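Local coordinates for protein D-mandelate dehydrogenase (PDB 2W2K) that probably oxidises D-mandelate, using a nicotinamide cofactor as hydride acceptor, at residues 4-9 with 54-59; 81-86 with 322-327; 188-193 with 206-211; 213-218 with 243-248. One frame throughout, in Å; residues are numbered along the deposited sequence.

Interaction 1: 4-9 with 54-59; sequences PRVLLL and AIIKLA
Val6 lays its CG1 methyl obliquely across CG2 of Ile56, 3.7 Å away, while its CG2 touches CB of Ala54. With CG1 anti to the backbone N (chi1 -178°), the valine turns that methyl toward Ile56 and spreads over two residues of the neighbouring strand. Leu8 approaches the same Ile56 CG2 from farther along, its CD1 at 3.9 Å, so one methyl in the crowded position between the backbone N and carbonyl carbon is shared by two neighbours. CD1 of Leu8 also reaches CD1 of Leu58. Val6, Leu8, Ala54 and Ile56 thus make one apolar face, which helices 17-26 and 310-330 cover. Leu7 and Ile55 point to the other face, and there Leu9 CG crosses CG2 of Ile55 at 3.9 Å, near Trp69 and Phe84. Apolar residues suit these strands because both faces of the sheet are buried.

Beneath the side chains, strands 5-8 and 54-57 run in the same direction, and their amides bond in the staggered parallel pattern. Ala54 N gives to Arg5 O and Leu7 N to Ala54 O; then Ile56 N gives to Leu7 O at 3.1 Å and Leu9 N to Ile56 O at 3.1 Å, the last almost straight (175° at the hydrogen). Beyond the last rung a water donates to Leu9 O at 2.7 Å and accepts from Leu58 N at 2.9 Å, bridging the chains as they part. These are adjacent inner strands of a five-stranded parallel sheet of order 2-1-3-4-5, the flavodoxin-like arrangement of the substrate-binding domain in this dehydrogenase family.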
loop_
_atom_site.group_PDB
_atom_site.type_symbol
_atom_site.label_atom_id
_atom_site.label_comp_id
_atom_site.label_asym_id
_atom_site.label_seq_id
_atom_site.Cartn_x
_atom_site.Cartn_y
_atom_site.Cartn_z
ATOM N N PRO B 4 -43.988 -16.621 -2.146
ATOM C CA PRO B 4 -43.830 -15.295 -2.779
ATOM C C PRO B 4 -42.892 -15.371 -3.989
ATOM O O PRO B 4 -42.043 -16.277 -4.071
ATOM C CB PRO B 4 -43.204 -14.448 -1.668
ATOM C CG PRO B 4 -43.645 -15.158 -0.365
ATOM C CD PRO B 4 -43.518 -16.612 -0.745
ATOM N N ARG B 5 -43.060 -14.431 -4.926
ATOM C CA ARG B 5 -42.377 -14.451 -6.224
ATOM C C ARG B 5 -41.336 -13.300 -6.300
ATOM O O ARG B 5 -41.626 -12.166 -5.872
ATOM C CB ARG B 5 -43.429 -14.327 -7.365
ATOM C CG ARG B 5 -44.584 -15.404 -7.290
ATOM C CD ARG B 5 -45.620 -15.310 -8.476
ATOM N NE ARG B 5 -45.099 -15.894 -9.714
ATOM C CZ ARG B 5 -44.928 -15.271 -10.886
ATOM N NH1 ARG B 5 -45.269 -13.992 -11.063
ATOM N NH2 ARG B 5 -44.422 -15.955 -11.910
ATOM N N VAL B 6 -40.131 -13.602 -6.808
ATOM C CA VAL B 6 -38.968 -12.670 -6.803
ATOM C C VAL B 6 -38.367 -12.504 -8.219
ATOM O O VAL B 6 -37.924 -13.492 -8.838
ATOM C CB VAL B 6 -37.861 -13.162 -5.796
ATOM C CG1 VAL B 6 -36.648 -12.192 -5.735
ATOM C CG2 VAL B 6 -38.447 -13.399 -4.377
ATOM N N LEU B 7 -38.366 -11.263 -8.743
ATOM C CA LEU B 7 -37.738 -10.975 -10.039
ATOM C C LEU B 7 -36.212 -10.884 -9.853
ATOM O O LEU B 7 -35.752 -10.092 -9.035
ATOM C CB LEU B 7 -38.272 -9.638 -10.622
ATOM C CG LEU B 7 -37.763 -9.306 -12.049
ATOM C CD1 LEU B 7 -38.413 -10.251 -13.056
ATOM C CD2 LEU B 7 -38.102 -7.856 -12.403
ATOM N N LEU B 8 -35.457 -11.662 -10.645
ATOM C CA LEU B 8 -33.972 -11.679 -10.624
ATOM C C LEU B 8 -33.408 -10.797 -11.729
ATOM O O LEU B 8 -33.639 -11.082 -12.902
ATOM C CB LEU B 8 -33.452 -13.122 -10.815
ATOM C CG LEU B 8 -31.928 -13.340 -10.938
ATOM C CD1 LEU B 8 -31.179 -12.787 -9.694
ATOM C CD2 LEU B 8 -31.595 -14.804 -11.130
ATOM N N LEU B 9 -32.699 -9.717 -11.355
ATOM C CA LEU B 9 -32.061 -8.807 -12.311
ATOM C C LEU B 9 -30.638 -9.262 -12.629
ATOM O O LEU B 9 -29.707 -9.088 -11.817
ATOM C CB LEU B 9 -32.024 -7.352 -11.795
ATOM C CG LEU B 9 -33.295 -6.532 -11.565
ATOM C CD1 LEU B 9 -32.898 -5.091 -11.108
ATOM C CD2 LEU B 9 -34.208 -6.483 -12.799
ATOM N N ALA B 54 -41.091 -9.171 -4.638
ATOM C CA ALA B 54 -39.733 -8.651 -4.428
ATOM C C ALA B 54 -38.899 -8.603 -5.721
ATOM O O ALA B 54 -39.231 -9.274 -6.728
ATOM C CB ALA B 54 -38.990 -9.507 -3.329
ATOM N N ILE B 55 -37.825 -7.797 -5.687
ATOM C CA ILE B 55 -36.783 -7.779 -6.696
ATOM C C ILE B 55 -35.415 -7.959 -5.983
ATOM O O ILE B 55 -35.178 -7.317 -4.944
ATOM C CB ILE B 55 -36.762 -6.401 -7.476
ATOM C CG1 ILE B 55 -38.091 -6.133 -8.218
ATOM C CG2 ILE B 55 -35.584 -6.372 -8.470
ATOM C CD1 ILE B 55 -38.404 -4.598 -8.364
ATOM N N ILE B 56 -34.526 -8.776 -6.562
ATOM C CA ILE B 56 -33.133 -8.974 -6.075
ATOM C C ILE B 56 -32.057 -8.729 -7.171
ATOM O O ILE B 56 -32.242 -9.073 -8.366
ATOM C CB ILE B 56 -32.965 -10.422 -5.407
ATOM C CG1 ILE B 56 -31.735 -10.483 -4.460
ATOM C CG2 ILE B 56 -33.030 -11.543 -6.460
ATOM C CD1 ILE B 56 -31.604 -11.766 -3.562
ATOM N N LYS B 57 -30.946 -8.119 -6.755
ATOM C CA LYS B 57 -29.839 -7.720 -7.663
ATOM C C LYS B 57 -28.530 -8.068 -6.920
ATOM O O LYS B 57 -28.113 -7.346 -5.978
ATOM C CB LYS B 57 -29.963 -6.202 -7.969
ATOM C CG LYS B 57 -29.004 -5.624 -9.098
ATOM C CD LYS B 57 -29.081 -4.076 -9.083
ATOM C CE LYS B 57 -28.248 -3.360 -10.180
ATOM N NZ LYS B 57 -26.750 -3.518 -10.059
ATOM N N LEU B 58 -27.902 -9.187 -7.318
ATOM C CA LEU B 58 -26.823 -9.830 -6.528
ATOM C C LEU B 58 -25.412 -9.221 -6.661
ATOM O O LEU B 58 -24.508 -9.548 -5.864
ATOM C CB LEU B 58 -26.770 -11.344 -6.834
ATOM C CG LEU B 58 -28.028 -12.150 -6.432
ATOM C CD1 LEU B 58 -28.039 -13.542 -7.102
ATOM C CD2 LEU B 58 -28.106 -12.321 -4.949
ATOM N N ALA B 59 -25.215 -8.363 -7.665
ATOM C CA ALA B 59 -23.910 -7.744 -7.913
ATOM C C ALA B 59 -24.080 -6.351 -8.528
ATOM O O ALA B 59 -25.061 -6.081 -9.218
ATOM C CB ALA B 59 -23.033 -8.628 -8.849
HETATM O O HOH W 1 -28.404 -10.446 -9.909
#

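Interaction 2: 81-86 with 322-327; sequences LKVFAA and TNIDRF
Phe327 leaves helix 310-330 with CB directed toward strand 83-86 and CG anti to the backbone N (chi1 -161°), which carries the ring alongside Val83. Its CD2 meets CB of Val83 at 3.8 Å and CG1 of Val83 at 4.0 Å; one atom farther out, CE2 lies 3.9 Å from the carbonyl O of Lys82. The ring and the valine slide past each other in opposite senses, and the ring also leans on Ala105 of the next strand. One turn back, Ile324 brings CG1 and CD1 equally close to CB of Ala85, each at 4.0 Å. Alanine suits that position because its lone methyl lets the helix come near, and Asn323 adds its CB on the same spot. An alanine here in place of Phe327 removes the ring, and would probably leave Val83 less well packed and this helix turn less firmly seated. The axes of strand and helix pass 8.7 Å apart, their directions 158° from each other, nearly antiparallel. This is the helix-on-sheet layer of an alpha/beta fold, in which the long C-terminal helix 310-330 returns to the sheet of the first domain.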
loop_
_atom_site.group_PDB
_atom_site.type_symbol
_atom_site.label_atom_id
_atom_site.label_comp_id
_atom_site.label_asym_id
_atom_site.label_seq_id
_atom_site.Cartn_x
_atom_site.Cartn_y
_atom_site.Cartn_z
ATOM N N LEU B 81 -45.834 -5.453 -5.398
ATOM C CA LEU B 81 -44.401 -5.315 -5.021
ATOM C C LEU B 81 -44.229 -4.675 -3.628
ATOM O O LEU B 81 -44.807 -3.610 -3.350
ATOM C CB LEU B 81 -43.600 -4.548 -6.111
ATOM C CG LEU B 81 -42.116 -4.224 -5.870
ATOM C CD1 LEU B 81 -41.221 -5.487 -5.844
ATOM C CD2 LEU B 81 -41.620 -3.261 -6.982
ATOM N N LYS B 82 -43.463 -5.340 -2.759
ATOM C CA LYS B 82 -43.195 -4.868 -1.374
ATOM C C LYS B 82 -41.730 -4.443 -1.076
ATOM O O LYS B 82 -41.503 -3.587 -0.209
ATOM C CB LYS B 82 -43.659 -5.911 -0.318
ATOM C CG LYS B 82 -45.218 -6.013 -0.176
ATOM C CD LYS B 82 -45.671 -7.039 0.911
ATOM C CE LYS B 82 -47.164 -6.835 1.205
ATOM N NZ LYS B 82 -47.704 -7.811 2.209
ATOM N N VAL B 83 -40.743 -5.017 -1.776
ATOM C CA VAL B 83 -39.327 -4.791 -1.405
ATOM C C VAL B 83 -38.347 -5.049 -2.558
ATOM O O VAL B 83 -38.564 -5.971 -3.356
ATOM C CB VAL B 83 -38.914 -5.651 -0.102
ATOM C CG1 VAL B 83 -39.107 -7.164 -0.312
ATOM C CG2 VAL B 83 -37.461 -5.368 0.367
ATOM N N PHE B 84 -37.268 -4.254 -2.603
ATOM C CA PHE B 84 -36.168 -4.358 -3.599
ATOM C C PHE B 84 -34.848 -4.313 -2.797
ATOM O O PHE B 84 -34.595 -3.315 -2.103
ATOM C CB PHE B 84 -36.285 -3.133 -4.554
ATOM C CG PHE B 84 -35.318 -3.097 -5.750
ATOM C CD1 PHE B 84 -34.224 -3.993 -5.894
ATOM C CD2 PHE B 84 -35.478 -2.096 -6.714
ATOM C CE1 PHE B 84 -33.333 -3.889 -7.017
ATOM C CE2 PHE B 84 -34.608 -1.985 -7.844
ATOM C CZ PHE B 84 -33.534 -2.887 -7.995
ATOM N N ALA B 85 -34.035 -5.391 -2.848
ATOM C CA ALA B 85 -32.698 -5.418 -2.209
ATOM C C ALA B 85 -31.590 -5.499 -3.273
ATOM O O ALA B 85 -31.646 -6.368 -4.156
ATOM C CB ALA B 85 -32.584 -6.621 -1.197
ATOM N N ALA B 86 -30.564 -4.641 -3.158
ATOM C CA ALA B 86 -29.490 -4.554 -4.185
ATOM C C ALA B 86 -28.089 -4.526 -3.586
ATOM O O ALA B 86 -27.890 -3.945 -2.508
ATOM C CB ALA B 86 -29.684 -3.307 -5.069
ATOM N N THR B 322 -30.841 -12.394 2.766
ATOM C CA THR B 322 -31.325 -12.286 4.152
ATOM C C THR B 322 -32.344 -11.162 4.362
ATOM O O THR B 322 -33.344 -11.348 5.067
ATOM C CB THR B 322 -30.120 -12.166 5.182
ATOM O OG1 THR B 322 -29.245 -13.304 5.036
ATOM C CG2 THR B 322 -30.619 -12.089 6.625
ATOM N N ASN B 323 -32.096 -9.998 3.752
ATOM C CA ASN B 323 -33.056 -8.886 3.794
ATOM C C ASN B 323 -34.467 -9.297 3.321
ATOM O O ASN B 323 -35.487 -9.037 4.011
ATOM C CB ASN B 323 -32.536 -7.692 2.982
ATOM C CG ASN B 323 -31.633 -6.731 3.802
ATOM O OD1 ASN B 323 -30.594 -6.243 3.304
ATOM N ND2 ASN B 323 -32.029 -6.450 5.023
ATOM N N ILE B 324 -34.535 -9.944 2.162
ATOM C CA ILE B 324 -35.841 -10.347 1.575
ATOM C C ILE B 324 -36.542 -11.457 2.413
ATOM O O ILE B 324 -37.776 -11.417 2.638
ATOM C CB ILE B 324 -35.677 -10.712 0.065
ATOM C CG1 ILE B 324 -35.316 -9.451 -0.763
ATOM C CG2 ILE B 324 -36.949 -11.364 -0.502
ATOM C CD1 ILE B 324 -34.795 -9.770 -2.179
ATOM N N ASP B 325 -35.756 -12.411 2.910
ATOM C CA ASP B 325 -36.273 -13.497 3.786
ATOM C C ASP B 325 -36.887 -12.924 5.074
ATOM O O ASP B 325 -38.049 -13.224 5.406
ATOM C CB ASP B 325 -35.137 -14.492 4.112
ATOM C CG ASP B 325 -35.629 -15.812 4.744
ATOM O OD1 ASP B 325 -36.733 -15.891 5.330
ATOM O OD2 ASP B 325 -34.879 -16.799 4.656
ATOM N N ARG B 326 -36.106 -12.109 5.788
ATOM C CA ARG B 326 -36.595 -11.371 6.977
ATOM C C ARG B 326 -37.922 -10.623 6.710
ATOM O O ARG B 326 -38.891 -10.810 7.441
ATOM C CB ARG B 326 -35.555 -10.376 7.504
ATOM C CG ARG B 326 -34.356 -11.035 8.190
ATOM C CD ARG B 326 -33.237 -10.018 8.529
ATOM N NE ARG B 326 -33.669 -8.956 9.447
ATOM C CZ ARG B 326 -33.541 -8.970 10.779
ATOM N NH1 ARG B 326 -32.987 -10.004 11.403
ATOM N NH2 ARG B 326 -33.972 -7.928 11.486
ATOM N N PHE B 327 -37.942 -9.789 5.663
ATOM C CA PHE B 327 -39.043 -8.845 5.397
ATOM C C PHE B 327 -40.331 -9.500 4.850
ATOM O O PHE B 327 -41.434 -9.043 5.162
ATOM C CB PHE B 327 -38.544 -7.737 4.438
ATOM C CG PHE B 327 -39.390 -6.481 4.446
ATOM C CD1 PHE B 327 -39.280 -5.543 5.481
ATOM C CD2 PHE B 327 -40.292 -6.225 3.406
ATOM C CE1 PHE B 327 -40.049 -4.373 5.489
ATOM C CE2 PHE B 327 -41.069 -5.045 3.401
ATOM C CZ PHE B 327 -40.945 -4.118 4.442
#

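Interaction 3: 188-193 with 206-211; sequences MKLVYY and LGAERV
Backbone hydrogen bonds zip strand 189-193 to strand 209-210 in parallel register, Val191 beside Glu209 and Tyr192 beside Arg210. Glu209 N gives to Leu190 O from above the carbonyl plane, Tyr192 N to Glu209 O at 3.0 Å, and Val211 N to Tyr192 O at 3.0 Å, nearly along the C=O axis. Two waters extend the ladder where the chains diverge: one links Leu190 N with Leu206 O, the other donates to Leu190 O and Gly207 O. Gly207, just past helix 200-206, has positive phi (60°), which glycine adopts readily.

The aromatic contact belongs to Tyr192. Its chi1 of 79° sets CG between the backbone N and carbonyl carbon and brings the ring back over the neighbouring strand, where CG of Arg210 stands over one face, 4.0 Å from the centroid, in a CH-pi contact. The extended arginine chain runs on past the phenol, CD at 3.6 Å from Tyr192 OH, and its NH2 bonds Asp194 O. The hydroxyl itself bonds Glu203 and Ala198 N. A leucine at Tyr192, without ring or hydroxyl, would probably leave the arginine chain less well supported and loosen the tie to Glu203 and Ala198.

Apolar packing completes the contact. Leu190 CD2 touches Leu206 CD1 and Ala208 CB, both at 3.8 Å, on the side of the sheet that carries Tyr192; on the other side Val191 CG1 meets Val211 CG1 at 3.8 Å, close to Leu217.

Strand 189-193, helix 200-206 and strand 209-210, the outermost of the sheet in this chain, form a beta-alpha-beta unit of the Rossmann fold, and Asp194, an NAD(+)-binding residue, follows the first strand directly.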
loop_
_atom_site.group_PDB
_atom_site.type_symbol
_atom_site.label_atom_id
_atom_site.label_comp_id
_atom_site.label_asym_id
_atom_site.label_seq_id
_atom_site.Cartn_x
_atom_site.Cartn_y
_atom_site.Cartn_z
ATOM N N MET B 188 0.589 8.294 11.359
ATOM C CA MET B 188 0.125 9.638 10.957
ATOM C C MET B 188 -0.692 10.277 12.109
ATOM O O MET B 188 -1.065 9.587 13.089
ATOM C CB MET B 188 -0.739 9.584 9.656
ATOM C CG MET B 188 -0.040 8.994 8.373
ATOM S SD MET B 188 -0.974 9.250 6.825
ATOM C CE MET B 188 -0.534 10.994 6.542
ATOM N N LYS B 189 -0.900 11.594 11.998
ATOM C CA LYS B 189 -1.777 12.392 12.874
ATOM C C LYS B 189 -3.065 12.765 12.109
ATOM O O LYS B 189 -3.016 12.975 10.891
ATOM C CB LYS B 189 -1.065 13.680 13.309
ATOM C CG LYS B 189 0.277 13.465 14.051
ATOM C CD LYS B 189 1.031 14.791 14.272
ATOM C CE LYS B 189 2.311 14.553 15.080
ATOM N N LEU B 190 -4.198 12.883 12.813
ATOM C CA LEU B 190 -5.507 13.083 12.148
ATOM C C LEU B 190 -6.145 14.459 12.431
ATOM O O LEU B 190 -6.302 14.837 13.594
ATOM C CB LEU B 190 -6.515 11.969 12.535
ATOM C CG LEU B 190 -7.913 12.019 11.860
ATOM C CD1 LEU B 190 -7.851 11.753 10.344
ATOM C CD2 LEU B 190 -8.885 11.038 12.533
ATOM N N VAL B 191 -6.491 15.179 11.360
ATOM C CA VAL B 191 -7.383 16.381 11.423
ATOM C C VAL B 191 -8.575 16.103 10.503
ATOM O O VAL B 191 -8.397 15.468 9.439
ATOM C CB VAL B 191 -6.640 17.681 11.017
ATOM C CG1 VAL B 191 -7.563 18.918 11.108
ATOM C CG2 VAL B 191 -5.413 17.892 11.933
ATOM N N TYR B 192 -9.786 16.512 10.905
ATOM C CA TYR B 192 -10.988 16.226 10.072
ATOM C C TYR B 192 -12.030 17.339 9.937
ATOM O O TYR B 192 -12.185 18.176 10.841
ATOM C CB TYR B 192 -11.693 14.925 10.529
ATOM C CG TYR B 192 -12.599 15.041 11.774
ATOM C CD1 TYR B 192 -14.000 15.105 11.637
ATOM C CD2 TYR B 192 -12.067 15.036 13.071
ATOM C CE1 TYR B 192 -14.850 15.194 12.753
ATOM C CE2 TYR B 192 -12.921 15.145 14.215
ATOM C CZ TYR B 192 -14.311 15.213 14.038
ATOM O OH TYR B 192 -15.184 15.297 15.126
ATOM N N TYR B 193 -12.738 17.310 8.805
ATOM C CA TYR B 193 -14.004 18.047 8.616
ATOM C C TYR B 193 -15.156 17.041 8.414
ATOM O O TYR B 193 -15.028 16.099 7.610
ATOM C CB TYR B 193 -13.948 19.048 7.429
ATOM C CG TYR B 193 -15.344 19.560 7.095
ATOM C CD1 TYR B 193 -15.857 20.685 7.718
ATOM C CD2 TYR B 193 -16.182 18.832 6.250
ATOM C CE1 TYR B 193 -17.186 21.103 7.491
ATOM C CE2 TYR B 193 -17.497 19.239 6.008
ATOM C CZ TYR B 193 -17.988 20.375 6.616
ATOM O OH TYR B 193 -19.306 20.752 6.378
ATOM N N LEU B 206 -8.562 7.956 17.974
ATOM C CA LEU B 206 -7.792 8.393 16.793
ATOM C C LEU B 206 -6.938 9.628 17.046
ATOM O O LEU B 206 -6.128 10.005 16.203
ATOM C CB LEU B 206 -8.732 8.637 15.594
ATOM C CG LEU B 206 -9.573 7.466 15.036
ATOM C CD1 LEU B 206 -10.541 7.942 13.926
ATOM C CD2 LEU B 206 -8.680 6.325 14.516
ATOM N N GLY B 207 -7.113 10.248 18.212
ATOM C CA GLY B 207 -6.508 11.545 18.495
ATOM C C GLY B 207 -6.989 12.608 17.513
ATOM O O GLY B 207 -6.197 13.454 17.079
ATOM N N ALA B 208 -8.280 12.560 17.168
ATOM C CA ALA B 208 -8.855 13.382 16.085
ATOM C C ALA B 208 -9.070 14.837 16.503
ATOM O O ALA B 208 -9.662 15.089 17.564
ATOM C CB ALA B 208 -10.186 12.768 15.606
ATOM N N GLU B 209 -8.570 15.790 15.697
ATOM C CA GLU B 209 -8.857 17.220 15.916
ATOM C C GLU B 209 -9.846 17.714 14.849
ATOM O O GLU B 209 -9.548 17.621 13.671
ATOM C CB GLU B 209 -7.566 18.052 15.870
ATOM C CG GLU B 209 -7.821 19.553 16.067
ATOM C CD GLU B 209 -6.611 20.442 15.760
ATOM O OE1 GLU B 209 -5.467 19.936 15.680
ATOM O OE2 GLU B 209 -6.821 21.666 15.595
ATOM N N ARG B 210 -11.016 18.216 15.259
ATOM C CA ARG B 210 -12.016 18.747 14.305
ATOM C C ARG B 210 -11.724 20.212 13.921
ATOM O O ARG B 210 -11.380 21.044 14.789
ATOM C CB ARG B 210 -13.438 18.621 14.895
ATOM C CG ARG B 210 -14.610 18.800 13.889
ATOM C CD ARG B 210 -16.005 18.801 14.581
ATOM N NE ARG B 210 -17.083 18.769 13.580
ATOM C CZ ARG B 210 -18.375 18.993 13.818
ATOM N NH1 ARG B 210 -18.810 19.301 15.044
ATOM N NH2 ARG B 210 -19.245 18.929 12.810
ATOM N N VAL B 211 -11.877 20.537 12.643
ATOM C CA VAL B 211 -11.906 21.945 12.186
ATOM C C VAL B 211 -13.274 22.325 11.617
ATOM O O VAL B 211 -14.083 21.447 11.315
ATOM C CB VAL B 211 -10.728 22.304 11.194
ATOM C CG1 VAL B 211 -9.361 22.117 11.882
ATOM C CG2 VAL B 211 -10.812 21.479 9.890
HETATM O O HOH W 2 -4.022 11.853 15.582
HETATM O O HOH W 3 -4.332 15.479 15.297
#

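Interaction 4: 213-218 with 243-248; sequences SLEELA and FAAMKP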
loop_
_atom_site.group_PDB
_atom_site.type_symbol
_atom_site.label_atom_id
_atom_site.label_comp_id
_atom_site.label_asym_id
_atom_site.label_seq_id
_atom_site.Cartn_x
_atom_site.Cartn_y
_atom_site.Cartn_z
ATOM N N SER B 213 -14.138 24.357 8.781
ATOM C CA SER B 213 -14.313 24.570 7.331
ATOM C C SER B 213 -13.360 23.739 6.443
ATOM O O SER B 213 -12.306 23.267 6.903
ATOM C CB SER B 213 -14.137 26.054 7.006
ATOM O OG SER B 213 -12.759 26.418 6.998
ATOM N N LEU B 214 -13.719 23.595 5.170
ATOM C CA LEU B 214 -12.876 22.864 4.196
ATOM C C LEU B 214 -11.545 23.570 3.873
ATOM O O LEU B 214 -10.528 22.900 3.647
ATOM C CB LEU B 214 -13.649 22.607 2.893
ATOM C CG LEU B 214 -14.815 21.617 2.972
ATOM C CD1 LEU B 214 -15.778 21.829 1.821
ATOM C CD2 LEU B 214 -14.281 20.162 3.008
ATOM N N GLU B 215 -11.546 24.906 3.820
ATOM C CA GLU B 215 -10.271 25.651 3.669
ATOM C C GLU B 215 -9.297 25.483 4.861
ATOM O O GLU B 215 -8.081 25.360 4.656
ATOM C CB GLU B 215 -10.497 27.119 3.248
ATOM C CG GLU B 215 -10.727 27.231 1.696
ATOM C CD GLU B 215 -11.005 28.658 1.193
ATOM O OE1 GLU B 215 -10.115 29.524 1.303
ATOM O OE2 GLU B 215 -12.117 28.904 0.674
ATOM N N GLU B 216 -9.826 25.444 6.085
ATOM C CA GLU B 216 -9.039 25.103 7.284
ATOM C C GLU B 216 -8.424 23.688 7.202
ATOM O O GLU B 216 -7.228 23.482 7.480
ATOM C CB GLU B 216 -9.914 25.241 8.542
ATOM C CG GLU B 216 -10.247 26.710 8.864
ATOM C CD GLU B 216 -11.273 26.881 9.979
ATOM O OE1 GLU B 216 -11.762 25.873 10.558
ATOM O OE2 GLU B 216 -11.573 28.062 10.295
ATOM N N LEU B 217 -9.239 22.725 6.788
ATOM C CA LEU B 217 -8.759 21.342 6.578
ATOM C C LEU B 217 -7.654 21.288 5.529
ATOM O O LEU B 217 -6.588 20.721 5.792
ATOM C CB LEU B 217 -9.943 20.410 6.211
ATOM C CG LEU B 217 -9.808 18.867 6.177
ATOM C CD1 LEU B 217 -9.043 18.372 4.928
ATOM C CD2 LEU B 217 -9.248 18.252 7.499
ATOM N N ALA B 218 -7.881 21.893 4.359
ATOM C CA ALA B 218 -6.865 21.946 3.277
ATOM C C ALA B 218 -5.495 22.469 3.760
ATOM O O ALA B 218 -4.449 21.864 3.485
ATOM C CB ALA B 218 -7.397 22.785 2.083
ATOM N N PHE B 243 -7.738 23.810 -3.537
ATOM C CA PHE B 243 -6.327 23.623 -3.911
ATOM C C PHE B 243 -5.479 24.869 -3.589
ATOM O O PHE B 243 -4.325 24.742 -3.105
ATOM C CB PHE B 243 -6.150 23.189 -5.375
ATOM C CG PHE B 243 -6.696 21.809 -5.682
ATOM C CD1 PHE B 243 -6.212 20.672 -4.995
ATOM C CD2 PHE B 243 -7.691 21.634 -6.652
ATOM C CE1 PHE B 243 -6.722 19.379 -5.262
ATOM C CE2 PHE B 243 -8.206 20.344 -6.935
ATOM C CZ PHE B 243 -7.713 19.217 -6.244
ATOM N N ALA B 244 -6.044 26.062 -3.828
ATOM C CA ALA B 244 -5.355 27.314 -3.419
ATOM C C ALA B 244 -4.985 27.336 -1.935
ATOM O O ALA B 244 -3.898 27.869 -1.539
ATOM C CB ALA B 244 -6.188 28.585 -3.820
ATOM N N ALA B 245 -5.854 26.747 -1.104
ATOM C CA ALA B 245 -5.632 26.681 0.361
ATOM C C ALA B 245 -4.620 25.616 0.817
ATOM O O ALA B 245 -4.073 25.734 1.915
ATOM C CB ALA B 245 -6.979 26.537 1.143
ATOM N N MET B 246 -4.336 24.618 -0.036
ATOM C CA MET B 246 -3.367 23.556 0.313
ATOM C C MET B 246 -1.910 24.038 0.384
ATOM O O MET B 246 -1.543 25.046 -0.233
ATOM C CB MET B 246 -3.503 22.346 -0.646
ATOM C CG MET B 246 -4.856 21.616 -0.498
ATOM S SD MET B 246 -5.020 20.135 -1.547
ATOM C CE MET B 246 -3.998 18.946 -0.643
ATOM N N LYS B 247 -1.072 23.326 1.140
ATOM C CA LYS B 247 0.334 23.738 1.225
ATOM C C LYS B 247 1.127 23.301 -0.017
ATOM O O LYS B 247 0.771 22.307 -0.657
ATOM C CB LYS B 247 0.988 23.284 2.533
ATOM C CG LYS B 247 1.175 21.843 2.721
ATOM C CD LYS B 247 1.706 21.541 4.149
ATOM C CE LYS B 247 0.564 21.550 5.143
ATOM N NZ LYS B 247 1.002 21.267 6.511
ATOM N N PRO B 248 2.182 24.056 -0.378
ATOM C CA PRO B 248 3.036 23.664 -1.518
ATOM C C PRO B 248 3.633 22.272 -1.328
ATOM O O PRO B 248 4.124 21.957 -0.239
ATOM C CB PRO B 248 4.148 24.730 -1.500
ATOM C CG PRO B 248 3.463 25.947 -0.840
ATOM C CD PRO B 248 2.651 25.316 0.250
HETATM O O HOH W 4 -2.291 20.860 2.151
#
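The fourth contact brings one turn of helix 214-220 against the end of helix 240-245, with the CA atoms of Ala218 and Met246 4.9 Å apart. The small side chains of Ala218 and Ala245 suit so close an approach. Ala218 points its CB toward the other segment, where it meets CB of Ala245 at 3.9 Å and CG of Met246 at 3.8 Å, so that this single methyl fits against two neighbours. A turn earlier, Glu215 runs beside Ala245 and offers its aliphatic part, CG to CB at 3.9 Å, while the chain continues extended beyond CG; a long acidic residue can thus pack with its methylenes at an exposed margin. Met246 has CG anti to the carbonyl carbon, beside the backbone N, which places that methylene near Ala218.

The backbones communicate through a water. It donates to the carbonyl O of Ala218 at 2.7 Å and accepts from Lys247 N at 2.9 Å, joining a helical carbonyl to the chain just after the other helix has ended.

At its own start, helix 214-220 is capped. Ser213, the N-cap, accepts at OG from Glu216 N (3.2 Å), and Ser213 N in turn donates weakly to Glu216 OE1 (3.3 Å); together they form a capping box. Glu216 OE1 also accepts from Asp212 N, so the carboxylate would probably be stabilised in its charged form by these amides and by the helix N-terminus.

The chemistry is therefore that of a small apolar contact between helix 214-220 and the end of helix 240-245 with the residue after it, its backbones bridged by a water.

The four contacts fall into two pairs on opposite sides of the chain's centre. Interactions 1 and 2 have centres 9 Å apart and share one parallel sheet, in which strands 54-57 and 83-86 are neighbours. Interactions 3 and 4 lie 15 Å apart in the NAD-binding domain, where Leu217 of helix 214-220 packs on Val191 and Tyr192. Between the pairs, centres are 39 to 46 Å apart. Along the chain, interaction 1 closes first, and interaction 2 then spans a long excursion within which 3 and 4 follow in series. The chain thus builds one domain, crosses to the cofactor domain and returns by helix 310-330, the two-domain layout of this family.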